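Local coordinates for protein peptidoglycan glycosyltransferase (Eggerthella lenta, PDB 4MNR) that belongs to the penicillin-binding proteins, pairing a transpeptidase domain of the beta-lactamase clan with a family dimerisation domain toward its N-terminal end, at residues P291-W296 / E301-T306; G178-P183 / E278-S283; I189-T194 / V250-D255. All blocks are in the same frame, centred on the assembly; numbering follows the deposited sequence. Where two conformers were deposited one is given.

Contact 1 of 3, residues P291-W296 / E301-T306; sequences PWELAW and EPVGDT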
# COMPACT_ATOMS: atom_id res chain seq x y z
N PRO A 291 7.28 12.50 24.20
CA PRO A 291 7.07 13.51 23.15
C PRO A 291 7.93 13.25 21.93
O PRO A 291 7.52 13.55 20.82
CB PRO A 291 7.51 14.81 23.83
CG PRO A 291 7.23 14.58 25.27
CD PRO A 291 7.50 13.11 25.52
N TRP A 292 9.12 12.71 22.14
CA TRP A 292 10.01 12.40 21.04
C TRP A 292 9.41 11.30 20.15
O TRP A 292 9.41 11.41 18.92
CB TRP A 292 11.37 11.97 21.60
CG TRP A 292 12.36 11.59 20.55
CD1 TRP A 292 13.06 12.42 19.74
CD2 TRP A 292 12.79 10.26 20.23
NE1 TRP A 292 13.90 11.70 18.92
CE2 TRP A 292 13.75 10.37 19.21
CE3 TRP A 292 12.45 8.99 20.71
CZ2 TRP A 292 14.37 9.25 18.65
CZ3 TRP A 292 13.07 7.88 20.15
CH2 TRP A 292 14.01 8.02 19.13
N GLU A 293 8.89 10.23 20.77
CA GLU A 293 8.24 9.18 20.01
C GLU A 293 6.99 9.71 19.30
O GLU A 293 6.70 9.34 18.16
CB GLU A 293 7.87 7.98 20.91
CG GLU A 293 7.39 6.77 20.10
CD GLU A 293 6.97 5.57 20.97
OE1 GLU A 293 7.34 5.53 22.17
OE2 GLU A 293 6.27 4.67 20.44
N LEU A 294 6.26 10.59 19.98
CA LEU A 294 5.04 11.18 19.40
C LEU A 294 5.37 12.04 18.18
O LEU A 294 4.72 11.94 17.13
CB LEU A 294 4.33 12.02 20.47
CG LEU A 294 3.16 12.90 19.99
CD1 LEU A 294 2.07 12.08 19.30
CD2 LEU A 294 2.57 13.66 21.17
N ALA A 295 6.40 12.86 18.32
CA ALA A 295 6.82 13.74 17.23
C ALA A 295 7.23 12.93 16.00
O ALA A 295 6.81 13.22 14.89
CB ALA A 295 7.97 14.63 17.69
N TRP A 296 8.05 11.90 16.21
CA TRP A 296 8.46 11.06 15.09
C TRP A 296 7.31 10.26 14.48
O TRP A 296 7.26 10.06 13.27
CB TRP A 296 9.61 10.14 15.51
CG TRP A 296 10.96 10.77 15.34
CD1 TRP A 296 11.88 11.04 16.32
CD2 TRP A 296 11.55 11.22 14.12
NE1 TRP A 296 13.01 11.61 15.78
CE2 TRP A 296 12.83 11.74 14.43
CE3 TRP A 296 11.12 11.23 12.79
CZ2 TRP A 296 13.68 12.26 13.45
CZ3 TRP A 296 11.97 11.76 11.82
CH2 TRP A 296 13.23 12.26 12.16
N GLU A 301 7.69 7.89 11.38
CA GLU A 301 8.76 6.99 11.78
C GLU A 301 8.44 6.29 13.10
O GLU A 301 8.16 6.94 14.11
CB GLU A 301 10.09 7.75 11.91
CG GLU A 301 10.66 8.21 10.56
CD GLU A 301 11.18 7.05 9.71
OE1 GLU A 301 11.22 5.90 10.18
OE2 GLU A 301 11.55 7.31 8.55
N PRO A 302 8.48 4.95 13.10
CA PRO A 302 8.22 4.17 14.31
C PRO A 302 9.46 4.00 15.18
O PRO A 302 10.18 3.01 15.03
CB PRO A 302 7.77 2.82 13.76
CG PRO A 302 8.50 2.70 12.43
CD PRO A 302 8.59 4.11 11.89
N VAL A 303 9.70 4.94 16.08
CA VAL A 303 10.93 4.93 16.86
C VAL A 303 10.77 4.36 18.27
O VAL A 303 11.73 4.35 19.04
CB VAL A 303 11.55 6.35 16.96
CG1 VAL A 303 11.75 6.95 15.57
CG2 VAL A 303 10.68 7.26 17.81
N GLY A 304 9.57 3.88 18.60
CA GLY A 304 9.31 3.28 19.90
C GLY A 304 10.27 2.14 20.19
O GLY A 304 10.51 1.29 19.34
N ASP A 305 10.84 2.15 21.39
CA ASP A 305 11.85 1.15 21.73
C ASP A 305 11.24 -0.19 22.14
O ASP A 305 10.83 -0.37 23.29
CB ASP A 305 12.76 1.68 22.84
CG ASP A 305 13.81 0.67 23.26
OD1 ASP A 305 14.09 -0.28 22.49
OD2 ASP A 305 14.36 0.83 24.37
N THR A 306 11.21 -1.13 21.20
CA THR A 306 10.64 -2.44 21.49
C THR A 306 11.65 -3.42 22.10
O THR A 306 11.31 -4.58 22.34
CB THR A 306 9.98 -3.06 20.25
OG1 THR A 306 10.93 -3.08 19.18
CG2 THR A 306 8.77 -2.23 19.82
O HOH W 1 7.35 6.92 16.73
O HOH W 2 6.76 4.19 17.78
O HOH W 3 10.30 4.34 23.07
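Val303 sets its two methyl groups against Trp292 and Trp296, where the chain leaves helix 291-298 of the penicillin-binding transpeptidase domain and folds back along it. This helix-to-loop return is a worked case of a branched side chain packing against two aromatic neighbours. CG2 makes a CH-pi contact over one face of Trp292, 3.8 Å from the centroid of the six-membered ring. It sits 27° off the ring normal and also meets Trp296 CB. With chi1 at -54°, CG2 stands between the backbone N and the carbonyl carbon of Val303. CG1 approaches Trp296, 3.9 Å from its CG. The indoles also touch each other: Trp296 CD1 covers the same face of Trp292 as the methyl does, while Trp292 NE1 lies at the edge of the Trp296 ring. Thr219 O, on strand 218-221, receives both indole N-H groups.

Glu301 runs beside Trp296, both pointing the same way, with its CB 3.7 Å from Trp296 CE3. The chain of Glu301 is bent at chi2, and its end leads away from the helix. The carboxylate plane stands 80° from the indole, and OE2 is bonded to Glu405 N. The backbones join where Glu301 N donates to Trp296 O in a nearly straight bond of 2.9 Å.

Farther along, Glu293 extends over Gly304, and its OE2 forms a salt bridge with Arg311. One water joins this carboxylate to Gly304 N. Another sits beside Glu293 O and Glu301 O, and accepts the N-H of Val303 at 3.1 Å from its N.

Contact 2 of 3, residues G178-P183 / E278-S283; sequences GSLYAP and ESLMPS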
# COMPACT_ATOMS: atom_id res chain seq x y z
N GLY A 178 1.45 -8.61 2.64
CA GLY A 178 1.87 -9.47 3.73
C GLY A 178 2.98 -9.00 4.66
O GLY A 178 3.36 -9.74 5.57
N SER A 179 3.47 -7.79 4.43
CA SER A 179 4.65 -7.26 5.12
C SER A 179 4.43 -5.87 5.72
O SER A 179 3.89 -4.99 5.05
CB SER A 179 5.82 -7.19 4.13
OG SER A 179 6.17 -8.49 3.69
N LEU A 180 4.87 -5.65 6.96
CA LEU A 180 4.81 -4.31 7.56
C LEU A 180 6.05 -3.49 7.25
O LEU A 180 7.17 -3.97 7.37
CB LEU A 180 4.65 -4.38 9.08
CG LEU A 180 3.32 -4.91 9.58
CD1 LEU A 180 3.35 -4.98 11.12
CD2 LEU A 180 2.18 -4.03 9.10
N TYR A 181 5.83 -2.23 6.91
CA TYR A 181 6.92 -1.29 6.64
C TYR A 181 6.73 -0.02 7.47
O TYR A 181 5.61 0.34 7.82
CB TYR A 181 6.87 -0.85 5.17
CG TYR A 181 7.29 -1.87 4.13
CD1 TYR A 181 8.63 -1.98 3.76
CD2 TYR A 181 6.36 -2.67 3.49
CE1 TYR A 181 9.03 -2.89 2.80
CE2 TYR A 181 6.76 -3.59 2.54
CZ TYR A 181 8.09 -3.69 2.19
OH TYR A 181 8.51 -4.59 1.23
N ALA A 182 7.83 0.67 7.76
CA ALA A 182 7.70 2.06 8.23
C ALA A 182 7.31 2.90 7.02
O ALA A 182 7.97 2.84 5.98
CB ALA A 182 9.02 2.54 8.77
N PRO A 183 6.24 3.71 7.15
CA PRO A 183 5.78 4.46 5.97
C PRO A 183 6.56 5.74 5.76
O PRO A 183 6.46 6.35 4.69
CB PRO A 183 4.32 4.79 6.31
CG PRO A 183 4.31 4.87 7.82
CD PRO A 183 5.30 3.81 8.29
N GLU A 278 -2.04 -6.81 10.62
CA GLU A 278 -2.62 -5.57 11.12
C GLU A 278 -1.56 -4.46 11.07
O GLU A 278 -0.43 -4.67 11.51
CB GLU A 278 -3.04 -5.81 12.57
CG GLU A 278 -3.89 -4.75 13.19
CD GLU A 278 -4.26 -5.11 14.63
OE1 GLU A 278 -3.96 -6.24 15.06
OE2 GLU A 278 -4.83 -4.26 15.33
N SER A 279 -1.92 -3.29 10.53
CA SER A 279 -1.03 -2.13 10.61
C SER A 279 -1.10 -1.59 12.03
O SER A 279 -2.14 -1.69 12.68
CB SER A 279 -1.43 -1.07 9.58
OG SER A 279 -1.21 -1.54 8.26
N LEU A 280 0.01 -1.05 12.52
CA LEU A 280 0.15 -0.81 13.96
C LEU A 280 0.45 0.64 14.33
O LEU A 280 1.18 1.33 13.62
CB LEU A 280 1.27 -1.69 14.52
CG LEU A 280 1.13 -3.19 14.25
CD1 LEU A 280 2.36 -3.95 14.72
CD2 LEU A 280 -0.10 -3.67 14.95
N MSE A 281 -0.14 1.07 15.44
CA MSE A 281 0.17 2.36 16.08
C MSE A 281 0.37 2.12 17.56
O MSE A 281 -0.28 1.26 18.15
CB MSE A 281 -0.97 3.36 15.90
CG MSE A 281 -0.92 4.16 14.63
SE MSE A 281 0.58 5.41 14.49
CE MSE A 281 0.05 6.90 15.61
N PRO A 282 1.26 2.90 18.19
CA PRO A 282 1.38 2.75 19.65
C PRO A 282 0.11 3.19 20.35
O PRO A 282 -0.71 3.90 19.75
CB PRO A 282 2.52 3.72 20.01
CG PRO A 282 3.25 3.94 18.74
CD PRO A 282 2.24 3.83 17.63
N SER A 283 -0.05 2.79 21.60
CA SER A 283 -1.17 3.27 22.40
C SER A 283 -0.97 4.75 22.70
O SER A 283 0.17 5.23 22.71
CB SER A 283 -1.27 2.48 23.71
OG SER A 283 -0.18 2.76 24.57
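This is a small apolar contact between two loops of the penicillin-binding transpeptidase domain, made almost wholly by Leu180 against the backbone of Glu278 and Ser279 and the side chain of Leu280. The segment 178-183 leads toward helix 188-197, the element at whose start proteins of this family usually carry their Ser-x-x-Lys motif; 278-283 leads into helix 284-289. It exemplifies how one forked side chain can join two irregular segments.

The fork of Leu180 opens around a carbonyl oxygen: CD2 lies 3.6 Å from Glu278 O and CD1 3.8 Å from the same atom. CD2 also rests 4.0 Å from Ser279 CA. Because CD1 is trans to CA (chi2 177°), it forms the far end of the side chain and arrives at Leu280. The two leucines cross at about a right angle and touch end to end, Leu180 CD1 to Leu280 CD1 at 3.9 Å. The side chain of Glu278 starts off in the other direction and lies near a bound acetic acid, probably from the crystallisation liquor.

Polar bonds come instead from a shared neighbour, the chain just before helix 321-332. There Tyr181 pairs through its backbone with Ala319, Leu280 likewise with Gln318, and Ser279 OG bonds to Thr320 N. At the end of the second segment, Ser283 caps helix 284-289, its OG bonded to Asp286 N.

Contact 3 of 3, residues I189-T194 / V250-D255; sequences IVTLAT and VEMGAD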
# COMPACT_ATOMS: atom_id res chain seq x y z
N ILE A 189 0.19 12.17 5.33
CA ILE A 189 -1.18 12.30 4.84
C ILE A 189 -2.16 12.12 6.02
O ILE A 189 -3.11 12.89 6.18
CB ILE A 189 -1.52 11.24 3.78
CG1 ILE A 189 -0.67 11.44 2.51
CG2 ILE A 189 -3.01 11.28 3.45
CD1 ILE A 189 -0.83 10.31 1.51
N VAL A 190 -1.89 11.12 6.86
CA VAL A 190 -2.73 10.87 8.04
C VAL A 190 -2.64 11.99 9.08
O VAL A 190 -3.66 12.47 9.57
CB VAL A 190 -2.38 9.52 8.72
CG1 VAL A 190 -3.22 9.31 9.99
CG2 VAL A 190 -2.61 8.38 7.75
N THR A 191 -1.42 12.40 9.41
CA THR A 191 -1.21 13.49 10.35
C THR A 191 -1.90 14.79 9.91
O THR A 191 -2.61 15.41 10.69
CB THR A 191 0.27 13.73 10.58
OG1 THR A 191 0.88 12.48 10.92
CG2 THR A 191 0.49 14.71 11.74
N LEU A 192 -1.69 15.16 8.65
CA LEU A 192 -2.31 16.37 8.08
C LEU A 192 -3.83 16.27 8.10
O LEU A 192 -4.53 17.20 8.52
CB LEU A 192 -1.83 16.55 6.65
CG LEU A 192 -2.45 17.75 5.92
CD1 LEU A 192 -2.07 19.06 6.63
CD2 LEU A 192 -2.01 17.76 4.47
N ALA A 193 -4.36 15.15 7.62
CA ALA A 193 -5.81 14.98 7.59
C ALA A 193 -6.42 15.07 8.98
O ALA A 193 -7.47 15.64 9.17
CB ALA A 193 -6.18 13.65 6.92
N THR A 194 -5.72 14.50 9.96
CA THR A 194 -6.20 14.53 11.33
C THR A 194 -6.19 15.95 11.88
O THR A 194 -7.12 16.38 12.55
CB THR A 194 -5.36 13.59 12.22
OG1 THR A 194 -5.50 12.24 11.72
CG2 THR A 194 -5.87 13.63 13.64
N VAL A 250 3.11 16.96 18.52
CA VAL A 250 3.09 17.35 19.92
C VAL A 250 1.91 18.27 20.19
O VAL A 250 1.26 18.18 21.24
CB VAL A 250 4.41 18.04 20.32
CG1 VAL A 250 4.27 18.75 21.67
CG2 VAL A 250 5.55 17.03 20.34
N GLU A 251 1.61 19.16 19.25
CA GLU A 251 0.50 20.08 19.44
C GLU A 251 -0.84 19.35 19.48
O GLU A 251 -1.71 19.66 20.32
CB GLU A 251 0.49 21.16 18.36
CG GLU A 251 -0.64 22.16 18.54
CD GLU A 251 -0.50 23.39 17.67
OE1 GLU A 251 0.44 23.43 16.85
OE2 GLU A 251 -1.33 24.31 17.82
N MSE A 252 -1.03 18.37 18.60
CA MSE A 252 -2.31 17.66 18.58
C MSE A 252 -2.42 16.66 19.73
O MSE A 252 -3.52 16.39 20.22
CB MSE A 252 -2.58 16.98 17.23
CG MSE A 252 -1.83 15.69 16.98
SE MSE A 252 -2.52 14.78 15.38
CE MSE A 252 -2.20 16.18 14.06
N GLY A 253 -1.28 16.15 20.18
CA GLY A 253 -1.27 15.25 21.32
C GLY A 253 -1.50 13.80 20.93
O GLY A 253 -2.00 13.49 19.84
N ALA A 254 -1.13 12.91 21.84
CA ALA A 254 -1.17 11.48 21.57
C ALA A 254 -2.57 10.95 21.28
O ALA A 254 -2.76 10.18 20.34
CB ALA A 254 -0.53 10.70 22.73
N ASP A 255 -3.55 11.36 22.09
CA ASP A 255 -4.93 10.87 21.92
C ASP A 255 -5.42 11.12 20.50
O ASP A 255 -5.93 10.21 19.84
CB ASP A 255 -5.88 11.53 22.92
CG ASP A 255 -5.61 11.12 24.36
OD1 ASP A 255 -5.33 9.92 24.61
OD2 ASP A 255 -5.68 11.99 25.25
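Met252, modelled as selenomethionine, reaches from helix 242-263 to Thr191 and Thr194 on helix 188-197, joining two helices of the penicillin-binding transpeptidase domain. It illustrates how a long, flexible side chain bridges helices whose backbones stay well apart: the closest alpha carbons, Thr194 CA and Met252 CA, are 8.8 Å from each other. The side chain was deposited in two conformers, and the contacts described belong to one of them.

In that conformer two groups of the residue do the touching. Selenium lies 3.9 Å from Thr194 CG2, the two side chains crossing at about a right angle. A bend at chi3 (59°) then swings the terminal methyl to Thr191, where CE is 3.8 Å from CG2 and 3.5 Å from the backbone O. Both threonines present CG2, the branch anti to their backbone N, so methyl groups rather than hydroxyls face the selenomethionine.

The hydroxyls are satisfied on other atoms. Thr191 OG1 is bonded to Ala298 O, at the end of helix 291-298, which brings a third helix to this buried site. Phe245, Leu248 and Leu257 of the longer helix also pack on Thr191, while Leu257 and Val200 lie against Met252.

Directly after Met252 the longer helix is kinked: the N atoms of Ala254 and Asp255 have no bond to the preceding turn, and Gly253 adopts a positive phi of 87°. The other helix is regular here, and Thr194 is held to it twice. Its backbone N, at 2.9 Å, and its OG1, at 2.8 Å, both donate to Val190 O, approaching from opposite faces of that carbonyl's plane.

In the fold
Followed from the N terminus, the chain enters contact 2 at 178-183 and almost at once contact 3 at 189-194. Contact 3 closes first, when helix 242-263 returns at 250-255, so its loop is nested within that of contact 2, completed at 278-283. Contact 1 comes afterwards in series, a short turn closed between 291-296 and 301-306. Despite this order, Pro302 packs on Ala182 and Glu293 on Pro282 of contact 2, while Leu294 lies against the kinked helix of contact 3. Contact 1 thus touches both the loop pair and the helix pair; contacts 2 and 3 do not touch, their nearest atoms being about 6 Å apart.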